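Unknown protein (Galdieria sulphuraria, PDB 2NYI) is of unknown function but carries two ACT-type domains in tandem, a fold that in many relatives senses amino acids or other small ligands. Local coordinates at residues A[49-54]-A[59-64]; A[108-113]-A[160-165]; A[35-40]-A[121-126]; A[145-150]-A[170-175]; A[19-24]-A[67-72]. All coordinates share one frame; numbering follows the deposited sequence.

Contact 1. Residues A[49-54]-A[59-64]; sequences VLVSLN and KLIQSA
V51 and L53 carry the strand's share of this contact, and I61 carries most of the helix's. V51 comes first along the segment 49-54. Its chi1 of 171° sets CG1 anti to the backbone N, and this methyl meets CD1 of I61 tip to tip at 3.9 Å. From the same face V51 also leans on L26 of helix 18-28. S52 follows with its side chain on the other side of the sheet, as the alternation of a strand demands.

The pair of segments is the passage from third strand to second helix in the βαββαβ topology of an ACT domain, in which the helices pack against one face of a four-stranded antiparallel sheet. A short loop turns the chain so that the strand and helix directions differ by 120°; the axes of the two short pieces approach to 10.4 Å, and only side chains touch across that distance.

L53, the last residue of the strand, points inward again. Its CD2 methyl touches both CG1 and CD1 of I61, each at 3.9 Å, in another tip-to-tip meeting. The same CD2 comes only to 4.5 Å from CD2 of L60, at the more exposed border of the patch. I61 also touches F6 and V8 of strand 4-13.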
# COMPACT_ATOMS: atom_id res chain seq x y z
N VAL A 49 1.54 -7.81 -6.13
CA VAL A 49 1.23 -9.20 -5.81
C VAL A 49 2.38 -10.11 -6.26
O VAL A 49 2.92 -9.92 -7.35
CB VAL A 49 -0.07 -9.64 -6.52
CG1 VAL A 49 -0.49 -11.04 -6.07
CG2 VAL A 49 -1.22 -8.62 -6.28
N LEU A 50 2.75 -11.06 -5.39
CA LEU A 50 3.63 -12.18 -5.76
C LEU A 50 2.71 -13.33 -6.16
O LEU A 50 1.84 -13.77 -5.38
CB LEU A 50 4.58 -12.59 -4.62
CG LEU A 50 5.64 -11.51 -4.26
CD1 LEU A 50 6.38 -11.84 -2.98
CD2 LEU A 50 6.63 -11.38 -5.41
N VAL A 51 2.89 -13.77 -7.39
CA VAL A 51 1.99 -14.73 -8.02
C VAL A 51 2.80 -15.96 -8.42
O VAL A 51 3.87 -15.81 -9.03
CB VAL A 51 1.33 -14.13 -9.29
CG1 VAL A 51 0.54 -15.20 -10.08
CG2 VAL A 51 0.42 -12.98 -8.94
N SER A 52 2.32 -17.14 -8.03
CA SER A 52 2.96 -18.41 -8.42
C SER A 52 2.20 -19.04 -9.57
O SER A 52 0.97 -19.04 -9.58
CB SER A 52 3.01 -19.39 -7.24
OG SER A 52 3.89 -18.90 -6.24
N LEU A 53 2.95 -19.54 -10.55
CA LEU A 53 2.37 -20.19 -11.71
C LEU A 53 3.29 -21.31 -12.18
O LEU A 53 4.51 -21.16 -12.17
CB LEU A 53 2.13 -19.17 -12.85
CG LEU A 53 1.45 -19.67 -14.13
CD1 LEU A 53 -0.02 -20.09 -13.91
CD2 LEU A 53 1.53 -18.61 -15.23
N ASN A 54 2.70 -22.44 -12.56
CA ASN A 54 3.48 -23.53 -13.17
C ASN A 54 3.80 -23.21 -14.63
O ASN A 54 3.29 -23.85 -15.55
CB ASN A 54 2.73 -24.86 -13.08
CG ASN A 54 2.79 -25.46 -11.69
OD1 ASN A 54 3.07 -24.78 -10.70
ND2 ASN A 54 2.52 -26.76 -11.61
N LYS A 59 3.56 -14.17 -19.42
CA LYS A 59 2.69 -13.69 -20.49
C LYS A 59 1.22 -14.04 -20.22
O LYS A 59 0.34 -13.22 -20.50
CB LYS A 59 3.11 -14.26 -21.87
CG LYS A 59 4.29 -13.53 -22.53
CD LYS A 59 4.82 -14.30 -23.78
CE LYS A 59 5.69 -13.43 -24.68
NZ LYS A 59 6.54 -12.47 -23.92
N LEU A 60 0.96 -15.23 -19.68
CA LEU A 60 -0.42 -15.65 -19.38
C LEU A 60 -1.03 -14.77 -18.29
O LEU A 60 -2.18 -14.35 -18.39
CB LEU A 60 -0.48 -17.12 -18.95
CG LEU A 60 -1.86 -17.74 -18.63
CD1 LEU A 60 -2.81 -17.61 -19.83
CD2 LEU A 60 -1.74 -19.22 -18.20
N ILE A 61 -0.24 -14.49 -17.26
CA ILE A 61 -0.69 -13.63 -16.15
C ILE A 61 -1.04 -12.24 -16.70
O ILE A 61 -2.14 -11.72 -16.46
CB ILE A 61 0.38 -13.53 -15.04
CG1 ILE A 61 0.61 -14.91 -14.39
CG2 ILE A 61 -0.04 -12.47 -13.96
CD1 ILE A 61 1.95 -15.02 -13.67
N GLN A 62 -0.11 -11.67 -17.46
CA GLN A 62 -0.28 -10.32 -17.99
C GLN A 62 -1.52 -10.22 -18.88
O GLN A 62 -2.32 -9.28 -18.74
CB GLN A 62 0.97 -9.89 -18.77
CG GLN A 62 0.86 -8.48 -19.38
CD GLN A 62 0.97 -7.37 -18.36
OE1 GLN A 62 1.56 -7.55 -17.29
NE2 GLN A 62 0.40 -6.21 -18.70
N SER A 63 -1.67 -11.18 -19.79
CA SER A 63 -2.83 -11.21 -20.66
C SER A 63 -4.13 -11.36 -19.91
O SER A 63 -5.10 -10.65 -20.22
CB SER A 63 -2.66 -12.31 -21.72
OG SER A 63 -1.70 -11.86 -22.65
N ALA A 64 -4.18 -12.30 -18.96
CA ALA A 64 -5.39 -12.58 -18.18
C ALA A 64 -5.84 -11.33 -17.42
O ALA A 64 -7.04 -11.01 -17.36
CB ALA A 64 -5.15 -13.73 -17.20

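Contact 2. Residues A[108-113]-A[160-165]; sequences EAVTAV and SRVEEE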
# COMPACT_ATOMS: atom_id res chain seq x y z
N GLU A 108 10.07 15.46 3.64
CA GLU A 108 11.42 15.53 3.03
C GLU A 108 12.50 15.38 4.10
O GLU A 108 13.49 14.66 3.88
CB GLU A 108 11.62 16.83 2.23
CG GLU A 108 12.89 16.85 1.36
CD GLU A 108 14.17 17.17 2.13
OE1 GLU A 108 14.12 17.80 3.21
OE2 GLU A 108 15.25 16.77 1.64
N ALA A 109 12.32 16.05 5.23
CA ALA A 109 13.33 16.01 6.30
C ALA A 109 13.54 14.60 6.89
O ALA A 109 14.67 14.18 7.09
CB ALA A 109 13.01 17.01 7.40
N VAL A 110 12.44 13.90 7.18
CA VAL A 110 12.51 12.56 7.77
C VAL A 110 13.12 11.60 6.77
O VAL A 110 14.07 10.88 7.08
CB VAL A 110 11.13 12.03 8.24
CG1 VAL A 110 11.22 10.58 8.70
CG2 VAL A 110 10.57 12.93 9.36
N THR A 111 12.57 11.59 5.55
CA THR A 111 13.06 10.69 4.51
C THR A 111 14.50 11.00 4.06
O THR A 111 15.22 10.11 3.64
CB THR A 111 12.09 10.62 3.31
OG1 THR A 111 11.96 11.91 2.71
CG2 THR A 111 10.70 10.14 3.76
N ALA A 112 14.94 12.25 4.18
CA ALA A 112 16.36 12.57 3.88
C ALA A 112 17.31 11.84 4.82
O ALA A 112 18.34 11.31 4.40
CB ALA A 112 16.59 14.10 3.96
N VAL A 113 16.96 11.83 6.11
CA VAL A 113 17.71 11.09 7.13
C VAL A 113 17.81 9.61 6.74
O VAL A 113 18.89 9.03 6.72
CB VAL A 113 17.05 11.23 8.53
CG1 VAL A 113 17.67 10.25 9.53
CG2 VAL A 113 17.20 12.65 9.07
N SER A 160 16.55 13.17 15.86
CA SER A 160 16.41 14.17 16.94
C SER A 160 16.59 15.61 16.42
O SER A 160 15.88 16.51 16.87
CB SER A 160 17.37 13.86 18.09
OG SER A 160 18.67 14.35 17.79
N ARG A 161 17.50 15.81 15.47
CA ARG A 161 17.63 17.11 14.79
C ARG A 161 16.33 17.50 14.09
O ARG A 161 15.89 18.65 14.15
CB ARG A 161 18.75 17.09 13.75
CG ARG A 161 20.15 16.98 14.31
CD ARG A 161 21.19 17.04 13.18
NE ARG A 161 21.40 18.40 12.66
CZ ARG A 161 22.32 19.25 13.12
NH1 ARG A 161 23.14 18.91 14.11
NH2 ARG A 161 22.43 20.46 12.58
N VAL A 162 15.72 16.52 13.41
CA VAL A 162 14.43 16.74 12.75
C VAL A 162 13.38 17.16 13.77
O VAL A 162 12.63 18.10 13.54
CB VAL A 162 13.95 15.48 11.97
CG1 VAL A 162 12.58 15.74 11.32
CG2 VAL A 162 14.97 15.10 10.90
N GLU A 163 13.33 16.44 14.89
CA GLU A 163 12.41 16.77 15.99
C GLU A 163 12.53 18.24 16.39
O GLU A 163 11.52 18.93 16.55
CB GLU A 163 12.71 15.91 17.21
CG GLU A 163 12.15 14.50 17.16
CD GLU A 163 12.33 13.77 18.47
OE1 GLU A 163 13.34 14.02 19.16
OE2 GLU A 163 11.46 12.95 18.81
N GLU A 164 13.78 18.69 16.54
CA GLU A 164 14.08 20.05 16.98
C GLU A 164 13.73 21.08 15.92
O GLU A 164 13.06 22.08 16.22
CB GLU A 164 15.55 20.19 17.40
CG GLU A 164 15.96 19.36 18.62
CD GLU A 164 15.20 19.74 19.89
OE1 GLU A 164 14.84 20.93 20.07
OE2 GLU A 164 14.97 18.84 20.73
N GLU A 165 14.17 20.84 14.69
CA GLU A 165 13.95 21.78 13.60
C GLU A 165 12.48 21.93 13.21
O GLU A 165 12.03 23.03 12.86
CB GLU A 165 14.78 21.42 12.37
CG GLU A 165 14.77 22.52 11.31
CD GLU A 165 15.47 22.15 10.02
OE1 GLU A 165 16.42 21.33 10.07
OE2 GLU A 165 15.08 22.69 8.96
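V162 faces helix 106-116, where A109, V110 and V113 receive it, and its two methyls divide these partners between them. CB lies on the side of helix 152-166 turned to the other helix, where the CA atoms of A109 and V162 come within 6.6 Å. From CB, the CG1 branch is placed anti to the backbone N (chi1 178°). It meets CG2 of V110 at 4.0 Å, the two side chains crossing at about a right angle, and CB of A109 at 4.1 Å.

The helices run nearly antiparallel, their directions 167° apart and the axes of the short pieces 10.0 Å apart. They are the two helices of the second ACT-type unit, lying side by side on its sheet. The remaining branch, CG2, sits beside the backbone N of V162; it touches V113 CG2 at 3.8 Å and lies 3.9 Å from the backbone O of A109. Cutting V162 back to an alanine removes both methyls and is likely to open a gap between the helices, leaving A109, V110 and V113 without their apolar partner. Further round helix 106-116, E108 turns to another neighbour: its OE2 is hydrogen-bonded to NE2 of H20 of the second subunit.

Contact 3. Residues A[35-40]-A[121-126]; sequences SSRMAC and IVELET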
# COMPACT_ATOMS: atom_id res chain seq x y z
N SER A 35 1.53 -13.58 -1.95
CA SER A 35 1.40 -12.45 -1.02
C SER A 35 0.96 -11.24 -1.81
O SER A 35 1.11 -11.21 -3.02
CB SER A 35 2.72 -12.17 -0.30
OG SER A 35 3.75 -11.96 -1.24
N SER A 36 0.40 -10.25 -1.10
CA SER A 36 -0.09 -9.04 -1.75
C SER A 36 -0.12 -7.87 -0.78
O SER A 36 -0.31 -8.03 0.44
CB SER A 36 -1.48 -9.27 -2.36
OG SER A 36 -2.41 -9.60 -1.35
N ARG A 37 0.03 -6.68 -1.34
CA ARG A 37 -0.12 -5.47 -0.57
C ARG A 37 -0.90 -4.50 -1.45
O ARG A 37 -0.51 -4.27 -2.57
CB ARG A 37 1.24 -4.89 -0.23
CG ARG A 37 2.01 -5.79 0.77
CD ARG A 37 3.27 -5.18 1.30
NE ARG A 37 3.76 -5.95 2.44
CZ ARG A 37 4.85 -5.65 3.14
NH1 ARG A 37 5.61 -4.61 2.80
NH2 ARG A 37 5.21 -6.41 4.17
N MSE A 38 -2.00 -3.95 -0.92
CA MSE A 38 -2.85 -3.07 -1.72
C MSE A 38 -3.13 -1.79 -0.95
O MSE A 38 -3.46 -1.83 0.25
CB MSE A 38 -4.17 -3.78 -2.06
CG MSE A 38 -5.16 -2.91 -2.83
SE MSE A 38 -6.72 -2.42 -1.72
CE MSE A 38 -6.18 -1.39 -0.71
N ALA A 39 -3.04 -0.68 -1.67
CA ALA A 39 -3.25 0.65 -1.12
C ALA A 39 -4.21 1.42 -2.00
O ALA A 39 -4.16 1.32 -3.23
CB ALA A 39 -1.94 1.37 -1.03
N CYS A 40 -5.19 2.05 -1.36
CA CYS A 40 -6.16 2.92 -2.04
C CYS A 40 -6.15 4.26 -1.32
O CYS A 40 -6.12 4.32 -0.10
CB CYS A 40 -7.57 2.34 -1.99
SG CYS A 40 -8.01 1.12 -3.25
N ILE A 121 12.62 1.87 3.02
CA ILE A 121 11.28 1.99 3.56
C ILE A 121 10.45 0.81 3.05
O ILE A 121 10.34 0.59 1.84
CB ILE A 121 10.64 3.35 3.18
CG1 ILE A 121 11.51 4.52 3.67
CG2 ILE A 121 9.23 3.45 3.79
CD1 ILE A 121 11.00 5.90 3.24
N VAL A 122 9.89 0.04 3.99
CA VAL A 122 9.14 -1.16 3.65
C VAL A 122 7.63 -0.87 3.61
O VAL A 122 6.91 -1.41 2.76
CB VAL A 122 9.43 -2.31 4.66
CG1 VAL A 122 8.73 -3.59 4.21
CG2 VAL A 122 10.94 -2.53 4.76
N GLU A 123 7.17 -0.01 4.52
CA GLU A 123 5.75 0.38 4.61
C GLU A 123 5.73 1.84 4.97
O GLU A 123 6.60 2.29 5.71
CB GLU A 123 5.02 -0.40 5.73
CG GLU A 123 5.27 -1.91 5.78
CD GLU A 123 4.64 -2.59 7.02
OE1 GLU A 123 3.89 -1.93 7.77
OE2 GLU A 123 4.91 -3.80 7.22
N LEU A 124 4.74 2.60 4.49
CA LEU A 124 4.65 4.01 4.85
C LEU A 124 3.22 4.47 4.71
O LEU A 124 2.56 4.17 3.73
CB LEU A 124 5.56 4.87 3.96
CG LEU A 124 5.32 6.39 4.08
CD1 LEU A 124 5.88 6.83 5.40
CD2 LEU A 124 5.97 7.14 2.95
N GLU A 125 2.72 5.16 5.72
CA GLU A 125 1.51 5.98 5.55
C GLU A 125 1.66 7.29 6.28
O GLU A 125 2.25 7.36 7.38
CB GLU A 125 0.23 5.24 5.98
CG GLU A 125 0.19 4.67 7.39
CD GLU A 125 -1.09 3.84 7.66
OE1 GLU A 125 -2.16 4.15 7.07
OE2 GLU A 125 -1.01 2.87 8.46
N THR A 126 1.15 8.35 5.65
CA THR A 126 1.08 9.64 6.31
C THR A 126 -0.36 10.15 6.19
O THR A 126 -1.10 9.78 5.25
CB THR A 126 2.09 10.72 5.74
OG1 THR A 126 1.64 11.16 4.46
CG2 THR A 126 3.52 10.16 5.58
O HOH W 1 4.50 -2.24 1.86
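The CA atoms nearest each other across the segments, those of R37 and E123, are still 9.8 Å apart, a spacing that side chains and a water bridge. R37 sends an extended chain across, its CG anti to the carbonyl carbon (chi1 -68°). At its end, NH1 donates to a water at 2.8 Å, and that water donates to the backbone O of V122 at 2.7 Å. NH1 also makes a weak hydrogen bond to C40 O of the second subunit. It lies 3.5 Å from V122 O, at an angle too poor for a hydrogen bond. CG1 of V122 lies at the guanidinium edge, in its plane, 3.6 Å from NH1.

V122 and E123 form a classic beta bulge opposite R144, in an outermost strand, within this chain, of the second ACT-type unit; R37 belongs to one of the first. Both strands pair in antiparallel ladders with the second subunit, so the sheets continue across the dimer interface.

The carboxylate of E123 stands almost perpendicular to the guanidinium, the planes 86° apart. Its OE2 comes to 4.0 Å from R37 NH2, well out of the guanidinium plane, and probably exerts a general attraction between opposite charges.

Contact 4. Residues A[145-150]-A[170-175]; sequences VAFPFP and IDLEEV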
# COMPACT_ATOMS: atom_id res chain seq x y z
N VAL A 145 10.83 0.61 8.45
CA VAL A 145 12.08 0.85 7.74
C VAL A 145 13.10 -0.23 8.10
O VAL A 145 12.96 -0.88 9.13
CB VAL A 145 12.68 2.27 8.06
CG1 VAL A 145 11.67 3.37 7.71
CG2 VAL A 145 13.15 2.39 9.54
N ALA A 146 14.09 -0.42 7.24
CA ALA A 146 15.10 -1.45 7.47
C ALA A 146 16.49 -0.88 7.24
O ALA A 146 16.74 -0.22 6.22
CB ALA A 146 14.87 -2.65 6.55
N PHE A 147 17.38 -1.16 8.18
CA PHE A 147 18.78 -0.78 8.05
C PHE A 147 19.65 -1.60 8.99
O PHE A 147 19.14 -2.22 9.94
CB PHE A 147 18.96 0.73 8.29
CG PHE A 147 18.48 1.21 9.64
CD1 PHE A 147 19.26 1.02 10.78
CD2 PHE A 147 17.24 1.84 9.77
CE1 PHE A 147 18.83 1.45 12.02
CE2 PHE A 147 16.79 2.27 11.01
CZ PHE A 147 17.59 2.10 12.14
N PRO A 148 20.97 -1.65 8.71
CA PRO A 148 21.88 -2.38 9.61
C PRO A 148 21.82 -1.85 11.03
O PRO A 148 21.99 -0.65 11.26
CB PRO A 148 23.27 -2.12 9.02
CG PRO A 148 23.00 -1.88 7.54
CD PRO A 148 21.68 -1.10 7.54
N PHE A 149 21.59 -2.75 11.99
CA PHE A 149 21.38 -2.35 13.38
C PHE A 149 22.50 -1.47 13.98
O PHE A 149 22.22 -0.66 14.86
CB PHE A 149 21.07 -3.55 14.30
CG PHE A 149 22.24 -4.48 14.52
CD1 PHE A 149 23.26 -4.14 15.42
CD2 PHE A 149 22.32 -5.69 13.85
CE1 PHE A 149 24.36 -4.99 15.62
CE2 PHE A 149 23.41 -6.55 14.05
CZ PHE A 149 24.43 -6.20 14.93
N PRO A 150 23.78 -1.66 13.55
CA PRO A 150 24.78 -0.77 14.17
C PRO A 150 24.52 0.73 13.94
O PRO A 150 25.06 1.55 14.68
CB PRO A 150 26.08 -1.17 13.47
CG PRO A 150 25.87 -2.61 13.07
CD PRO A 150 24.41 -2.63 12.63
N ILE A 170 9.27 11.98 17.38
CA ILE A 170 9.65 10.82 16.55
C ILE A 170 10.04 9.63 17.44
O ILE A 170 10.82 9.78 18.39
CB ILE A 170 10.81 11.16 15.57
CG1 ILE A 170 10.40 12.29 14.59
CG2 ILE A 170 11.25 9.93 14.78
CD1 ILE A 170 11.54 12.86 13.76
N ASP A 171 9.49 8.46 17.14
CA ASP A 171 9.85 7.24 17.86
C ASP A 171 10.37 6.26 16.84
O ASP A 171 9.84 6.17 15.74
CB ASP A 171 8.64 6.62 18.56
CG ASP A 171 8.08 7.51 19.66
OD1 ASP A 171 8.87 8.04 20.47
OD2 ASP A 171 6.84 7.66 19.70
N LEU A 172 11.42 5.54 17.21
CA LEU A 172 11.99 4.51 16.35
C LEU A 172 12.26 3.27 17.22
O LEU A 172 13.08 3.31 18.16
CB LEU A 172 13.28 5.01 15.69
CG LEU A 172 13.91 4.10 14.63
CD1 LEU A 172 13.04 4.02 13.39
CD2 LEU A 172 15.34 4.58 14.29
N GLU A 173 11.53 2.19 16.93
CA GLU A 173 11.56 1.00 17.79
C GLU A 173 11.85 -0.24 16.94
O GLU A 173 11.14 -0.50 15.96
CB GLU A 173 10.23 0.84 18.54
CG GLU A 173 9.85 1.99 19.47
CD GLU A 173 10.58 1.97 20.82
OE1 GLU A 173 10.52 0.94 21.53
OE2 GLU A 173 11.19 3.00 21.18
N GLU A 174 12.88 -0.99 17.31
CA GLU A 174 13.22 -2.21 16.59
C GLU A 174 12.10 -3.24 16.64
O GLU A 174 11.46 -3.43 17.68
CB GLU A 174 14.52 -2.80 17.12
CG GLU A 174 14.99 -3.95 16.30
CD GLU A 174 16.29 -4.53 16.83
OE1 GLU A 174 16.55 -4.40 18.04
OE2 GLU A 174 17.03 -5.12 16.03
N VAL A 175 11.84 -3.89 15.51
CA VAL A 175 10.87 -4.98 15.45
C VAL A 175 11.56 -6.23 15.97
O VAL A 175 12.69 -6.51 15.57
CB VAL A 175 10.39 -5.26 14.01
CG1 VAL A 175 9.50 -6.50 13.97
CG2 VAL A 175 9.64 -4.04 13.42
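L172 meets V145 and F147 with one methyl each, and these two touches make up the close-packed part of the contact. The strands that carry them, 137-148 and 169-174, are not sheet neighbours: strand 91-99 runs between them, antiparallel to both, and even the nearest CA atoms, those of V145 and L172, are 9.4 Å apart. The side chains must therefore meet over the middle strand, on the face that the helices of this second ACT-type unit cover.

A chi1 of -173° swings CG of L172 opposite the backbone N, which carries the branched end across. CD1 comes to 4.2 Å from CG2 of V145, with the side chains about perpendicular, and CD2 lies 4.0 Å from CZ of F147. The methyl stands at the ring's edge, near its plane, not over a face. In F147 a chi1 of 58° places the ring, and a chi2 of 80° turns it so that its edge meets the methyl. The ring is also stacked with that of Y94 on the middle strand, and V155 of helix 152-166 touches both F147 and L172.

Toward the C-terminal ends of the two segments the packing thins. F149 and E174 are exposed, and CB of F149 and OE2 of E174 approach only to 4.7 Å, while the F149 ring turns away and rests one face on CD of P150.

No hydrogen bond links the segments, and L172 O takes its bond from Y152 OH; cohesion here thus rests on apolar burial, and the methyl at the ring edge offers dispersion with little directional demand.

Contact 5. Residues A[19-24]-A[67-72]; sequences VHDFSW and SALPGF
L69 sets one methyl against D21 and the other at the ring edge of F22, and the torsions of all three residues bear on how they meet. In L69, CG is anti to the carbonyl carbon (chi1 -63°), and a chi2 of 174° extends CD1 away from the backbone. CD1 thereby reaches CD1 of F22 at 4.1 Å, near the ring's plane, with the two side chains oblique to each other. F22 holds its ring opposite the backbone N (chi1 -180°). The second leucine methyl, CD2, rests on CB of D21 at 3.7 Å.

D21 keeps CG beside its own backbone N; it offers its aliphatic carbon to the leucine, while its OD2 forms a salt bridge with R15. Its backbone takes part too: O of D21 is 3.7 Å from CB of A68, and the CA atoms of the two residues stand just 5.9 Å apart, consistent with the small alanine. On the same helix, S23 OG donates to V19 O at 2.8 Å from one face of the carbonyl plane, while S23 N bonds to that oxygen from the other.

L69 is the first residue to leave helical angles after helix 59-68, and a type II turn follows from L69 to F72, with F72 N bonded to L69 O.

The two helices of the first ACT domain lie together on one face of its sheet, and this contact joins the end of the second to the middle of the first. Beneath them F22 reaches V8 and V10 of strand 4-13 and M47 and V49 of strand 44-53, and along helix 18-28 W24 packs on E108, and V19 on T111, of the second subunit.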
# COMPACT_ATOMS: atom_id res chain seq x y z
N VAL A 19 -9.98 -5.88 -6.77
CA VAL A 19 -9.32 -7.04 -6.19
C VAL A 19 -10.07 -8.30 -6.62
O VAL A 19 -9.44 -9.33 -6.92
CB VAL A 19 -9.18 -6.99 -4.67
CG1 VAL A 19 -8.40 -8.22 -4.19
CG2 VAL A 19 -8.42 -5.68 -4.22
N HIS A 20 -11.41 -8.24 -6.62
CA HIS A 20 -12.14 -9.42 -7.07
C HIS A 20 -11.83 -9.82 -8.52
O HIS A 20 -11.60 -11.00 -8.81
CB HIS A 20 -13.64 -9.30 -6.85
CG HIS A 20 -14.38 -10.51 -7.33
ND1 HIS A 20 -15.21 -10.48 -8.42
CD2 HIS A 20 -14.31 -11.81 -6.95
CE1 HIS A 20 -15.68 -11.70 -8.66
NE2 HIS A 20 -15.14 -12.52 -7.78
N ASP A 21 -11.86 -8.84 -9.42
CA ASP A 21 -11.61 -9.09 -10.85
C ASP A 21 -10.23 -9.68 -11.05
O ASP A 21 -10.05 -10.63 -11.82
CB ASP A 21 -11.80 -7.81 -11.67
CG ASP A 21 -13.26 -7.39 -11.77
OD1 ASP A 21 -14.16 -8.18 -11.44
OD2 ASP A 21 -13.50 -6.24 -12.19
N PHE A 22 -9.26 -9.10 -10.35
CA PHE A 22 -7.86 -9.57 -10.34
C PHE A 22 -7.77 -11.04 -9.90
O PHE A 22 -7.15 -11.88 -10.58
CB PHE A 22 -7.05 -8.67 -9.38
CG PHE A 22 -5.60 -9.03 -9.28
CD1 PHE A 22 -4.65 -8.36 -10.05
CD2 PHE A 22 -5.17 -10.02 -8.40
CE1 PHE A 22 -3.28 -8.70 -9.93
CE2 PHE A 22 -3.82 -10.36 -8.29
CZ PHE A 22 -2.88 -9.69 -9.07
N SER A 23 -8.41 -11.34 -8.77
CA SER A 23 -8.36 -12.66 -8.14
C SER A 23 -9.09 -13.69 -8.99
O SER A 23 -8.63 -14.84 -9.13
CB SER A 23 -9.03 -12.58 -6.76
OG SER A 23 -8.28 -11.69 -5.94
N TRP A 24 -10.23 -13.29 -9.55
CA TRP A 24 -10.96 -14.16 -10.46
C TRP A 24 -10.07 -14.55 -11.65
O TRP A 24 -10.01 -15.73 -12.04
CB TRP A 24 -12.26 -13.50 -10.92
CG TRP A 24 -13.06 -14.42 -11.75
CD1 TRP A 24 -14.03 -15.28 -11.32
CD2 TRP A 24 -12.92 -14.65 -13.16
NE1 TRP A 24 -14.52 -16.01 -12.39
CE2 TRP A 24 -13.86 -15.64 -13.53
CE3 TRP A 24 -12.09 -14.10 -14.16
CZ2 TRP A 24 -14.00 -16.10 -14.84
CZ3 TRP A 24 -12.23 -14.57 -15.48
CH2 TRP A 24 -13.18 -15.55 -15.80
N SER A 67 -7.21 -8.47 -19.65
CA SER A 67 -8.60 -8.78 -20.03
C SER A 67 -9.58 -8.45 -18.89
O SER A 67 -10.65 -7.88 -19.14
CB SER A 67 -8.75 -10.25 -20.46
OG SER A 67 -10.13 -10.58 -20.70
N ALA A 68 -9.20 -8.82 -17.66
CA ALA A 68 -10.04 -8.64 -16.47
C ALA A 68 -10.11 -7.19 -16.00
O ALA A 68 -11.11 -6.78 -15.40
CB ALA A 68 -9.53 -9.53 -15.33
N LEU A 69 -9.06 -6.43 -16.28
CA LEU A 69 -8.87 -5.06 -15.75
C LEU A 69 -8.51 -4.10 -16.88
O LEU A 69 -7.43 -3.49 -16.88
CB LEU A 69 -7.77 -5.04 -14.67
CG LEU A 69 -8.03 -5.87 -13.40
CD1 LEU A 69 -6.79 -5.87 -12.50
CD2 LEU A 69 -9.26 -5.38 -12.66
N PRO A 70 -9.42 -3.95 -17.86
CA PRO A 70 -9.08 -3.07 -18.98
C PRO A 70 -8.88 -1.63 -18.50
O PRO A 70 -9.52 -1.20 -17.56
CB PRO A 70 -10.30 -3.20 -19.92
CG PRO A 70 -11.39 -3.74 -19.09
CD PRO A 70 -10.76 -4.54 -17.99
N GLY A 71 -7.93 -0.91 -19.10
CA GLY A 71 -7.64 0.45 -18.63
C GLY A 71 -6.59 0.56 -17.53
O GLY A 71 -5.96 1.62 -17.40
N PHE A 72 -6.41 -0.50 -16.74
CA PHE A 72 -5.43 -0.51 -15.64
C PHE A 72 -4.02 -0.61 -16.16
O PHE A 72 -3.78 -1.19 -17.23
CB PHE A 72 -5.74 -1.61 -14.62
CG PHE A 72 -6.86 -1.26 -13.69
CD1 PHE A 72 -6.61 -0.80 -12.41
CD2 PHE A 72 -8.18 -1.34 -14.13
CE1 PHE A 72 -7.65 -0.45 -11.56
CE2 PHE A 72 -9.25 -1.00 -13.28
CZ PHE A 72 -8.97 -0.52 -12.00

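Overall arrangement
Contacts 1 and 5, centres 12 Å apart in the first ACT domain, share helix 59-68 and meet at V49 and F22. Contacts 2 and 4, centres 15 Å apart, lie in the helix layer and sheet of the second unit and meet at V162 and I170; the strands of contact 4 flank helix 152-166 in sequence. The centres of contacts 2 and 5 are 40 Å apart. Contacts 1 and 5 close before 2 and 4 open; contact 3, near the chain's centre, crosses 2 and 5, and contact 1 falls within the loops of 3 and 5. Two similar βαββαβ modules, each with its own apolar core, are linked here by a small polar contact, while the second subunit continues both sheets.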